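Rhodopsin (Todarodes pacificus, PDB 2Z73) detects light as a retinal-bearing, Gq-coupled visual receptor of the squid eye, switching on phospholipase C signalling when 11-cis retinal isomerises to all-trans. Local coordinates at residues A255-R258 with L259-I262; S130-R133 with Y134-G138; K342-E345 with D346-A350; C219-N222 with I223-V227. All blocks are in the same frame, centred on the assembly; numbering follows the deposited sequence.

Contact 1 of 4, residues A255-R258 with L259-I262. With BOG (octyl beta-D-glucopyranoside), chain C.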
loop_
_atom_site.group_PDB
_atom_site.type_symbol
_atom_site.label_atom_id
_atom_site.label_comp_id
_atom_site.label_asym_id
_atom_site.label_seq_id
_atom_site.Cartn_x
_atom_site.Cartn_y
_atom_site.Cartn_z
ATOM N N ALA A 255 -18.936 -11.917 6.271
ATOM C CA ALA A 255 -18.312 -11.598 4.998
ATOM C C ALA A 255 -17.628 -10.235 5.057
ATOM O O ALA A 255 -16.470 -10.101 4.675
ATOM C CB ALA A 255 -19.358 -11.618 3.895
ATOM N N GLU A 256 -18.345 -9.229 5.539
ATOM C CA GLU A 256 -17.786 -7.889 5.646
ATOM C C GLU A 256 -16.630 -7.866 6.645
ATOM O O GLU A 256 -15.578 -7.272 6.388
ATOM C CB GLU A 256 -18.870 -6.905 6.091
ATOM C CG GLU A 256 -20.056 -6.829 5.145
ATOM C CD GLU A 256 -19.686 -6.272 3.781
ATOM O OE1 GLU A 256 -20.524 -6.367 2.862
ATOM O OE2 GLU A 256 -18.568 -5.734 3.631
ATOM N N MET A 257 -16.835 -8.523 7.784
ATOM C CA MET A 257 -15.826 -8.580 8.828
ATOM C C MET A 257 -14.530 -9.133 8.266
ATOM O O MET A 257 -13.451 -8.604 8.530
ATOM C CB MET A 257 -16.304 -9.464 9.982
ATOM C CG MET A 257 -15.360 -9.509 11.187
ATOM S SD MET A 257 -15.113 -7.901 11.993
ATOM C CE MET A 257 -13.352 -7.753 11.931
ATOM N N ARG A 258 -14.635 -10.199 7.480
ATOM C CA ARG A 258 -13.448 -10.811 6.892
ATOM C C ARG A 258 -12.661 -9.810 6.047
ATOM O O ARG A 258 -11.431 -9.758 6.124
ATOM C CB ARG A 258 -13.819 -12.017 6.029
ATOM C CG ARG A 258 -12.595 -12.824 5.638
ATOM C CD ARG A 258 -12.924 -14.002 4.746
ATOM N NE ARG A 258 -11.738 -14.811 4.484
ATOM C CZ ARG A 258 -11.353 -15.844 5.226
ATOM N NH1 ARG A 258 -10.250 -16.512 4.910
ATOM N NH2 ARG A 258 -12.077 -16.225 6.269
ATOM N N LEU A 259 -13.373 -9.028 5.239
ATOM C CA LEU A 259 -12.737 -8.038 4.390
ATOM C C LEU A 259 -12.084 -6.956 5.249
ATOM O O LEU A 259 -10.989 -6.474 4.933
ATOM C CB LEU A 259 -13.760 -7.395 3.440
ATOM C CG LEU A 259 -14.123 -8.038 2.089
ATOM C CD1 LEU A 259 -12.855 -8.272 1.286
ATOM C CD2 LEU A 259 -14.865 -9.345 2.290
ATOM N N ALA A 260 -12.755 -6.575 6.333
ATOM C CA ALA A 260 -12.228 -5.563 7.234
ATOM C C ALA A 260 -10.923 -6.089 7.793
ATOM O O ALA A 260 -9.926 -5.362 7.884
ATOM C CB ALA A 260 -13.208 -5.298 8.352
ATOM N N LYS A 261 -10.932 -7.359 8.176
ATOM C CA LYS A 261 -9.736 -7.993 8.697
ATOM C C LYS A 261 -8.636 -7.853 7.645
ATOM O O LYS A 261 -7.565 -7.325 7.928
ATOM C CB LYS A 261 -10.006 -9.466 8.991
ATOM C CG LYS A 261 -10.684 -9.720 10.324
ATOM C CD LYS A 261 -11.094 -11.182 10.449
ATOM C CE LYS A 261 -11.480 -11.544 11.877
ATOM N NZ LYS A 261 -12.549 -10.656 12.413
ATOM N N ILE A 262 -8.916 -8.306 6.426
ATOM C CA ILE A 262 -7.949 -8.201 5.334
ATOM C C ILE A 262 -7.330 -6.806 5.289
ATOM O O ILE A 262 -6.100 -6.661 5.284
ATOM C CB ILE A 262 -8.609 -8.466 3.964
ATOM C CG1 ILE A 262 -9.244 -9.856 3.948
ATOM C CG2 ILE A 262 -7.571 -8.373 2.855
ATOM C CD1 ILE A 262 -10.026 -10.149 2.693
HETATM C C1 BOG C . -18.775 -6.239 -0.756
HETATM O O1 BOG C . -17.836 -5.662 0.045
HETATM C C2 BOG C . -18.732 -7.660 -0.256
HETATM O O2 BOG C . -17.410 -8.301 -0.428
HETATM C C3 BOG C . -19.754 -8.282 -1.096
HETATM O O3 BOG C . -19.736 -9.584 -0.634
HETATM C C4 BOG C . -21.144 -7.553 -0.887
HETATM O O4 BOG C . -22.125 -8.142 -1.682
HETATM C C5 BOG C . -21.127 -6.167 -1.377
HETATM O O5 BOG C . -20.122 -5.582 -0.557
HETATM C C6 BOG C . -22.514 -5.427 -1.156
HETATM O O6 BOG C . -22.419 -4.004 -1.701
HETATM C "C1'" BOG C . -17.204 -4.826 -0.884
HETATM C "C2'" BOG C . -16.453 -3.959 -0.004
HETATM C "C3'" BOG C . -15.063 -4.139 -0.511
HETATM C "C4'" BOG C . -14.331 -4.089 0.707
HETATM C "C5'" BOG C . -12.926 -3.912 0.269
HETATM C "C6'" BOG C . -12.221 -4.524 1.351
HETATM C "C7'" BOG C . -10.827 -4.417 0.883
HETATM C "C8'" BOG C . -10.223 -5.525 1.550
#
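The Glu256 carboxylate meets the sugar of the octyl glucoside, 3.5 Å from Glu256 OE1 to BOG O5, and each of its oxygens is in a salt bridge, OE2 with Arg133 and OE1 with Lys146. The carbonyl of the same residue takes Ala260 N in a 2.9 Å bond to Glu256 O. The Arg258 guanidinium is carried outward on an extended chain, and its NE donates to the backbone of Ser318, while Arg258 O receives Ile262 N in a nearly straight bond (171°). Between these charged ends Leu259 packs apolar surface. Its CD2 presses on the carbonyl of the preceding turn, 3.0 Å from Ala255 O, and its CD1 meets the detergent tail 3.8 Å from BOG C6'. Replacing Leu259 by alanine is likely to open a gap between the helix, the octyl chain and the neighbouring Arg133. On the opposite flank Met257 has CG anti to its backbone N (chi1 -176°) and then bends, so that its methyl crosses the end of Lys261 at 3.1 Å from CE to NZ. The turn sits at the cytoplasmic end of transmembrane helix 6. Its acidic residue paired with the helix 3 arginine corresponds to the ionic lock of class A receptors, and the chemistry is consistent with a charge pair holding the two helices together in this structure.

Contact 2 of 4, residues S130-R133 with Y134-G138. With BOG (octyl beta-D-glucopyranoside), chain C.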
loop_
_atom_site.group_PDB
_atom_site.type_symbol
_atom_site.label_atom_id
_atom_site.label_comp_id
_atom_site.label_asym_id
_atom_site.label_seq_id
_atom_site.Cartn_x
_atom_site.Cartn_y
_atom_site.Cartn_z
ATOM N N SER A 130 -10.624 1.950 4.878
ATOM C CA SER A 130 -10.919 1.835 6.300
ATOM C C SER A 130 -12.204 2.589 6.622
ATOM O O SER A 130 -12.904 2.264 7.584
ATOM C CB SER A 130 -9.772 2.407 7.134
ATOM O OG SER A 130 -9.711 3.816 7.004
ATOM N N ILE A 131 -12.509 3.597 5.810
ATOM C CA ILE A 131 -13.709 4.393 6.003
ATOM C C ILE A 131 -14.928 3.596 5.569
ATOM O O ILE A 131 -15.961 3.583 6.245
ATOM C CB ILE A 131 -13.635 5.686 5.198
ATOM C CG1 ILE A 131 -12.479 6.541 5.717
ATOM C CG2 ILE A 131 -14.935 6.432 5.292
ATOM C CD1 ILE A 131 -12.307 7.846 4.985
ATOM N N ASP A 132 -14.804 2.931 4.424
ATOM C CA ASP A 132 -15.893 2.112 3.909
ATOM C C ASP A 132 -16.193 1.040 4.942
ATOM O O ASP A 132 -17.351 0.764 5.235
ATOM C CB ASP A 132 -15.495 1.470 2.583
ATOM C CG ASP A 132 -16.453 0.393 2.153
ATOM O OD1 ASP A 132 -16.092 -0.792 2.239
ATOM O OD2 ASP A 132 -17.570 0.736 1.736
ATOM N N ARG A 133 -15.138 0.444 5.488
ATOM C CA ARG A 133 -15.291 -0.594 6.497
ATOM C C ARG A 133 -16.084 -0.064 7.694
ATOM O O ARG A 133 -16.958 -0.750 8.224
ATOM C CB ARG A 133 -13.925 -1.100 6.949
ATOM C CG ARG A 133 -13.172 -1.921 5.907
ATOM C CD ARG A 133 -13.960 -3.141 5.443
ATOM N NE ARG A 133 -15.039 -2.766 4.528
ATOM C CZ ARG A 133 -16.017 -3.575 4.126
ATOM N NH1 ARG A 133 -16.079 -4.834 4.548
ATOM N NH2 ARG A 133 -16.943 -3.119 3.302
ATOM N N TYR A 134 -15.781 1.161 8.109
ATOM C CA TYR A 134 -16.480 1.776 9.227
ATOM C C TYR A 134 -17.958 2.013 8.929
ATOM O O TYR A 134 -18.787 1.929 9.829
ATOM C CB TYR A 134 -15.828 3.108 9.599
ATOM C CG TYR A 134 -16.708 3.994 10.457
ATOM C CD1 TYR A 134 -17.280 5.158 9.941
ATOM C CD2 TYR A 134 -16.976 3.662 11.782
ATOM C CE1 TYR A 134 -18.093 5.968 10.729
ATOM C CE2 TYR A 134 -17.784 4.458 12.574
ATOM C CZ TYR A 134 -18.340 5.610 12.042
ATOM O OH TYR A 134 -19.149 6.395 12.834
ATOM N N ASN A 135 -18.286 2.324 7.677
ATOM C CA ASN A 135 -19.679 2.572 7.309
ATOM C C ASN A 135 -20.509 1.291 7.220
ATOM O O ASN A 135 -21.716 1.305 7.454
ATOM C CB ASN A 135 -19.770 3.309 5.972
ATOM C CG ASN A 135 -19.560 4.799 6.112
ATOM O OD1 ASN A 135 -20.196 5.448 6.942
ATOM N ND2 ASN A 135 -18.673 5.356 5.290
ATOM N N VAL A 136 -19.862 0.187 6.872
ATOM C CA VAL A 136 -20.576 -1.070 6.753
ATOM C C VAL A 136 -20.502 -1.909 8.026
ATOM O O VAL A 136 -21.452 -2.614 8.355
ATOM C CB VAL A 136 -20.045 -1.909 5.547
ATOM C CG1 VAL A 136 -18.556 -2.147 5.681
ATOM C CG2 VAL A 136 -20.779 -3.240 5.472
ATOM N N ILE A 137 -19.385 -1.820 8.746
ATOM C CA ILE A 137 -19.200 -2.585 9.976
ATOM C C ILE A 137 -19.049 -1.731 11.227
ATOM O O ILE A 137 -19.476 -2.131 12.298
ATOM C CB ILE A 137 -17.956 -3.498 9.897
ATOM C CG1 ILE A 137 -18.141 -4.552 8.807
ATOM C CG2 ILE A 137 -17.726 -4.179 11.236
ATOM C CD1 ILE A 137 -19.271 -5.527 9.090
ATOM N N GLY A 138 -18.430 -0.566 11.095
ATOM C CA GLY A 138 -18.223 0.301 12.240
ATOM C C GLY A 138 -19.477 0.906 12.838
ATOM O O GLY A 138 -19.578 1.056 14.056
HETATM C C1 BOG C . -18.775 -6.239 -0.756
HETATM O O1 BOG C . -17.836 -5.662 0.045
HETATM C C2 BOG C . -18.732 -7.660 -0.256
HETATM O O2 BOG C . -17.410 -8.301 -0.428
HETATM C C3 BOG C . -19.754 -8.282 -1.096
HETATM O O3 BOG C . -19.736 -9.584 -0.634
HETATM C C4 BOG C . -21.144 -7.553 -0.887
HETATM O O4 BOG C . -22.125 -8.142 -1.682
HETATM C C5 BOG C . -21.127 -6.167 -1.377
HETATM O O5 BOG C . -20.122 -5.582 -0.557
HETATM C C6 BOG C . -22.514 -5.427 -1.156
HETATM O O6 BOG C . -22.419 -4.004 -1.701
HETATM C "C1'" BOG C . -17.204 -4.826 -0.884
HETATM C "C2'" BOG C . -16.453 -3.959 -0.004
HETATM C "C3'" BOG C . -15.063 -4.139 -0.511
HETATM C "C4'" BOG C . -14.331 -4.089 0.707
HETATM C "C5'" BOG C . -12.926 -3.912 0.269
HETATM C "C6'" BOG C . -12.221 -4.524 1.351
HETATM C "C7'" BOG C . -10.827 -4.417 0.883
HETATM C "C8'" BOG C . -10.223 -5.525 1.550
#
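Arg133 O is gripped by two amides of the following turn, Ile137 N at 2.7 Å and Gly138 N at 3.2 Å. The first donor arrives nearly along the C=O axis and the second in the carbonyl plane on a lone pair, as the helix widens into a pi-type turn at its end. Asp132, Arg133 and Tyr134 form the D(E)RY motif of class A receptors, at the cytoplasmic end of transmembrane helix 3. Within it Arg133 NH2 forms a salt bridge with Asp132 OD1 at 2.7 Å, on the syn side but 31° out of the carboxylate plane, and NE adds a weak bond to the same oxygen. NH1 is salt-bridged to Glu256 of helix 246-286. The arginine chain, bent at chi2 and chi3, turns the guanidinium so that Asp132 lies at its edge. One face is covered by Val136 CG1, only 3.0 Å from Arg133 NH2, and the opposite face by the detergent tail, with BOG C4' over its centre. Val136 CG1 reaches it from the crowded position between backbone N and carbonyl carbon (chi1 57°). A methionine in place of Arg133 would probably leave the carboxylates of Asp132 and Glu256 without their shared cationic mate and weaken the tie to helix 246-286. Farther round the helix Asn135, whose OD1 accepts from Arg139, lies alongside Ile131 and points the same way, with Asn135 ND2 3.9 Å from Ile131 CG2.

Contact 3 of 4, residues K342-E345 with D346-A350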
loop_
_atom_site.group_PDB
_atom_site.type_symbol
_atom_site.label_atom_id
_atom_site.label_comp_id
_atom_site.label_asym_id
_atom_site.label_seq_id
_atom_site.Cartn_x
_atom_site.Cartn_y
_atom_site.Cartn_z
ATOM N N LYS A 342 -16.834 -23.962 -0.501
ATOM C CA LYS A 342 -17.177 -23.536 0.850
ATOM C C LYS A 342 -16.663 -22.153 1.238
ATOM O O LYS A 342 -17.180 -21.539 2.169
ATOM C CB LYS A 342 -16.689 -24.567 1.874
ATOM C CG LYS A 342 -17.608 -25.777 2.034
ATOM C CD LYS A 342 -17.183 -26.645 3.216
ATOM C CE LYS A 342 -18.297 -27.593 3.664
ATOM N NZ LYS A 342 -18.683 -28.595 2.626
ATOM N N GLU A 343 -15.658 -21.658 0.523
ATOM C CA GLU A 343 -15.088 -20.348 0.825
ATOM C C GLU A 343 -16.036 -19.197 0.474
ATOM O O GLU A 343 -15.927 -18.100 1.029
ATOM C CB GLU A 343 -13.768 -20.161 0.067
ATOM C CG GLU A 343 -12.788 -21.327 0.181
ATOM C CD GLU A 343 -11.442 -21.032 -0.477
ATOM O OE1 GLU A 343 -10.594 -21.950 -0.568
ATOM O OE2 GLU A 343 -11.229 -19.878 -0.896
ATOM N N THR A 344 -16.970 -19.449 -0.436
ATOM C CA THR A 344 -17.909 -18.426 -0.883
ATOM C C THR A 344 -19.317 -18.526 -0.290
ATOM O O THR A 344 -20.184 -17.703 -0.585
ATOM C CB THR A 344 -18.020 -18.447 -2.421
ATOM O OG1 THR A 344 -18.261 -19.787 -2.862
ATOM C CG2 THR A 344 -16.729 -17.939 -3.051
ATOM N N GLU A 345 -19.534 -19.527 0.553
ATOM C CA GLU A 345 -20.833 -19.740 1.172
ATOM C C GLU A 345 -21.409 -18.498 1.839
ATOM O O GLU A 345 -22.515 -18.074 1.508
ATOM C CB GLU A 345 -20.739 -20.873 2.192
ATOM C CG GLU A 345 -20.282 -22.186 1.590
ATOM C CD GLU A 345 -20.122 -23.272 2.628
ATOM O OE1 GLU A 345 -19.368 -23.057 3.601
ATOM O OE2 GLU A 345 -20.747 -24.340 2.471
ATOM N N ASP A 346 -20.662 -17.916 2.776
ATOM C CA ASP A 346 -21.127 -16.726 3.482
ATOM C C ASP A 346 -21.579 -15.606 2.551
ATOM O O ASP A 346 -22.425 -14.792 2.923
ATOM C CB ASP A 346 -20.048 -16.199 4.433
ATOM C CG ASP A 346 -19.992 -16.968 5.749
ATOM O OD1 ASP A 346 -19.638 -18.166 5.731
ATOM O OD2 ASP A 346 -20.304 -16.370 6.801
ATOM N N ASP A 347 -21.020 -15.555 1.346
ATOM C CA ASP A 347 -21.418 -14.528 0.386
ATOM C C ASP A 347 -22.729 -14.927 -0.280
ATOM O O ASP A 347 -23.534 -14.074 -0.657
ATOM C CB ASP A 347 -20.342 -14.327 -0.685
ATOM C CG ASP A 347 -19.141 -13.558 -0.171
ATOM O OD1 ASP A 347 -18.284 -14.161 0.506
ATOM O OD2 ASP A 347 -19.067 -12.343 -0.442
ATOM N N LYS A 348 -22.937 -16.232 -0.415
ATOM C CA LYS A 348 -24.148 -16.763 -1.027
ATOM C C LYS A 348 -25.377 -16.371 -0.212
ATOM O O LYS A 348 -26.301 -15.733 -0.724
ATOM C CB LYS A 348 -24.049 -18.286 -1.114
ATOM C CG LYS A 348 -22.818 -18.777 -1.865
ATOM C CD LYS A 348 -22.697 -20.293 -1.826
ATOM C CE LYS A 348 -21.463 -20.767 -2.586
ATOM N NZ LYS A 348 -21.258 -22.241 -2.461
ATOM N N ASP A 349 -25.377 -16.753 1.061
ATOM C CA ASP A 349 -26.484 -16.455 1.965
ATOM C C ASP A 349 -26.691 -14.959 2.141
ATOM O O ASP A 349 -27.824 -14.475 2.141
ATOM C CB ASP A 349 -26.236 -17.092 3.334
ATOM C CG ASP A 349 -26.186 -18.608 3.273
ATOM O OD1 ASP A 349 -25.332 -19.154 2.545
ATOM O OD2 ASP A 349 -27.007 -19.254 3.958
ATOM N N ALA A 350 -25.594 -14.230 2.296
ATOM C CA ALA A 350 -25.659 -12.788 2.485
ATOM C C ALA A 350 -26.391 -12.083 1.349
ATOM O O ALA A 350 -26.980 -11.021 1.547
ATOM C CB ALA A 350 -24.249 -12.220 2.622
#
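With CG anti to its carbonyl carbon (chi1 -56°) and the chain straight beyond it, Lys348 runs back across the previous turn to Thr344, whose chi1 of 50° sets OG1 between backbone N and carbonyl carbon. The contact this makes is aliphatic to hydroxyl, 3.4 Å from Lys348 CE to Thr344 OG1, and the hydroxyl itself is hydrogen-bonded to the backbone oxygen of Asp341. The same lysine chain lies over the carbonyl of Thr344, CG 3.1 Å from Thr344 O. That oxygen also takes Lys348 N in a 3.1 Å bond, opening the short helix 345-351 of the cytoplasmic tail. One residue on, Asp349 N bonds to Glu345 O at 3.2 Å, while Asp349 OD1 lies near that oxygen unbonded, both being acceptors. Asp346 and Asp349 touch helix 246-286, so the tail helix packs against the cytoplasmic extension of transmembrane helix 6. Glu345 crosses Lys348 obliquely, but their charges do not meet, Glu345 OE2 being 5.4 Å from Lys348 NZ. The helix start is rich in acid, which would probably suit the positive end of its dipole, and the lysine likely offsets part of the acids' negative charge through space without a salt bridge to either segment.

Contact 4 of 4, residues C219-N222 with I223-V227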
loop_
_atom_site.group_PDB
_atom_site.type_symbol
_atom_site.label_atom_id
_atom_site.label_comp_id
_atom_site.label_asym_id
_atom_site.label_seq_id
_atom_site.Cartn_x
_atom_site.Cartn_y
_atom_site.Cartn_z
ATOM N N CYS A 219 -10.952 4.671 12.335
ATOM C CA CYS A 219 -11.955 3.812 11.710
ATOM C C CYS A 219 -11.944 2.405 12.290
ATOM O O CYS A 219 -12.996 1.837 12.573
ATOM C CB CYS A 219 -11.734 3.740 10.196
ATOM S SG CYS A 219 -12.293 5.195 9.281
ATOM N N TYR A 220 -10.759 1.837 12.458
ATOM C CA TYR A 220 -10.685 0.496 12.997
ATOM C C TYR A 220 -10.946 0.484 14.484
ATOM O O TYR A 220 -11.665 -0.382 14.979
ATOM C CB TYR A 220 -9.335 -0.142 12.665
ATOM C CG TYR A 220 -9.220 -0.429 11.186
ATOM C CD1 TYR A 220 -10.139 -1.263 10.551
ATOM C CD2 TYR A 220 -8.250 0.193 10.407
ATOM C CE1 TYR A 220 -10.100 -1.465 9.181
ATOM C CE2 TYR A 220 -8.202 -0.001 9.033
ATOM C CZ TYR A 220 -9.133 -0.830 8.425
ATOM O OH TYR A 220 -9.109 -1.002 7.057
ATOM N N PHE A 221 -10.386 1.447 15.205
ATOM C CA PHE A 221 -10.630 1.487 16.639
ATOM C C PHE A 221 -12.120 1.722 16.847
ATOM O O PHE A 221 -12.677 1.375 17.890
ATOM C CB PHE A 221 -9.841 2.612 17.305
ATOM C CG PHE A 221 -10.006 2.653 18.797
ATOM C CD1 PHE A 221 -9.526 1.612 19.588
ATOM C CD2 PHE A 221 -10.655 3.718 19.414
ATOM C CE1 PHE A 221 -9.689 1.632 20.969
ATOM C CE2 PHE A 221 -10.823 3.747 20.794
ATOM C CZ PHE A 221 -10.338 2.701 21.574
ATOM N N ASN A 222 -12.754 2.305 15.831
ATOM C CA ASN A 222 -14.181 2.616 15.864
ATOM C C ASN A 222 -15.000 1.382 15.507
ATOM O O ASN A 222 -16.187 1.301 15.807
ATOM C CB ASN A 222 -14.488 3.742 14.878
ATOM C CG ASN A 222 -15.720 4.533 15.258
ATOM O OD1 ASN A 222 -16.794 3.973 15.473
ATOM N ND2 ASN A 222 -15.570 5.850 15.337
ATOM N N ILE A 223 -14.359 0.427 14.849
ATOM C CA ILE A 223 -15.022 -0.809 14.458
ATOM C C ILE A 223 -14.911 -1.780 15.624
ATOM O O ILE A 223 -15.754 -2.658 15.805
ATOM C CB ILE A 223 -14.361 -1.402 13.181
ATOM C CG1 ILE A 223 -14.760 -0.553 11.968
ATOM C CG2 ILE A 223 -14.760 -2.858 12.987
ATOM C CD1 ILE A 223 -14.099 -0.969 10.668
ATOM N N VAL A 224 -13.865 -1.603 16.423
ATOM C CA VAL A 224 -13.634 -2.445 17.586
ATOM C C VAL A 224 -14.571 -1.994 18.694
ATOM O O VAL A 224 -15.217 -2.815 19.345
ATOM C CB VAL A 224 -12.184 -2.317 18.083
ATOM C CG1 VAL A 224 -11.994 -3.143 19.347
ATOM C CG2 VAL A 224 -11.222 -2.765 16.994
ATOM N N MET A 225 -14.633 -0.681 18.902
ATOM C CA MET A 225 -15.499 -0.101 19.923
ATOM C C MET A 225 -16.916 -0.051 19.371
ATOM O O MET A 225 -17.622 0.939 19.539
ATOM C CB MET A 225 -15.046 1.320 20.274
ATOM C CG MET A 225 -13.645 1.437 20.871
ATOM S SD MET A 225 -13.492 0.831 22.565
ATOM C CE MET A 225 -12.534 -0.673 22.309
ATOM N N SER A 226 -17.311 -1.125 18.698
ATOM C CA SER A 226 -18.638 -1.224 18.107
ATOM C C SER A 226 -18.971 -2.686 17.871
ATOM O O SER A 226 -20.061 -3.020 17.411
ATOM C CB SER A 226 -18.692 -0.460 16.781
ATOM O OG SER A 226 -17.731 -0.956 15.867
ATOM N N VAL A 227 -18.016 -3.555 18.183
ATOM C CA VAL A 227 -18.220 -4.986 18.014
ATOM C C VAL A 227 -19.299 -5.406 19.001
ATOM O O VAL A 227 -20.100 -6.296 18.721
ATOM C CB VAL A 227 -16.933 -5.788 18.313
ATOM C CG1 VAL A 227 -17.140 -7.243 17.936
ATOM C CG2 VAL A 227 -15.752 -5.200 17.550
#
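Phe221 and Met225, one turn apart at the cytoplasmic end of transmembrane helix 5, form a Met-aromatic contact on the receptor surface. Met225 CG stands over one face of the Phe221 ring in a CH-pi contact, 3.8 Å from the centroid and 18° off the ring normal, while SD lies farther out and obliquely, 4.5 Å from the centroid. Phe221 CG is anti to the backbone N (chi1 -177°), and the Met225 chain, bent at chi2 and chi3, crosses the ring. The Phe221 ring also stacks with Phe217. Toward the interior, Tyr220 and Ile223 lie side by side and point the same way, their CD1 atoms 4.0 Å apart. Tyr220 continues to Ser130 of helix 104-138 and to Ser263 and Ile264 of helix 246-286, and Ile223 reaches Arg133, so this pair packs helix 195-224 against helices 104-138 and 246-286. The backbone is running out of regular helix here. Tyr220 O accepts from Val224 N and also from Ile223 N, which sits well above the carbonyl plane, and Met225 is the first residue to leave helical angles. Ser226 then turns its side chain back onto the helix end: its OG lies 2.7 Å from Asn222 O and 2.6 Å from Ile223 O.

How the contacts relate
From the N terminus the order is contact 2 on helix 104-138, contact 4 at the end of helix 195-224, contact 1 on helix 246-286 and contact 3 in the cytoplasmic tail. Each is a single local turn that closes no long loop, and the four follow in series, neither nesting nor crossing. In space contact 2 lies between contacts 1 and 4, its centre 10 Å and 9 Å from theirs, and joins them at the cytoplasmic ends of transmembrane helices 3, 5 and 6. Contacts 1 and 4 also touch, where Tyr220 packs near Ala260. Contact 3 stands apart, about 4 Å from contact 1 at the nearest atoms, laying the tail beside helix 246-286.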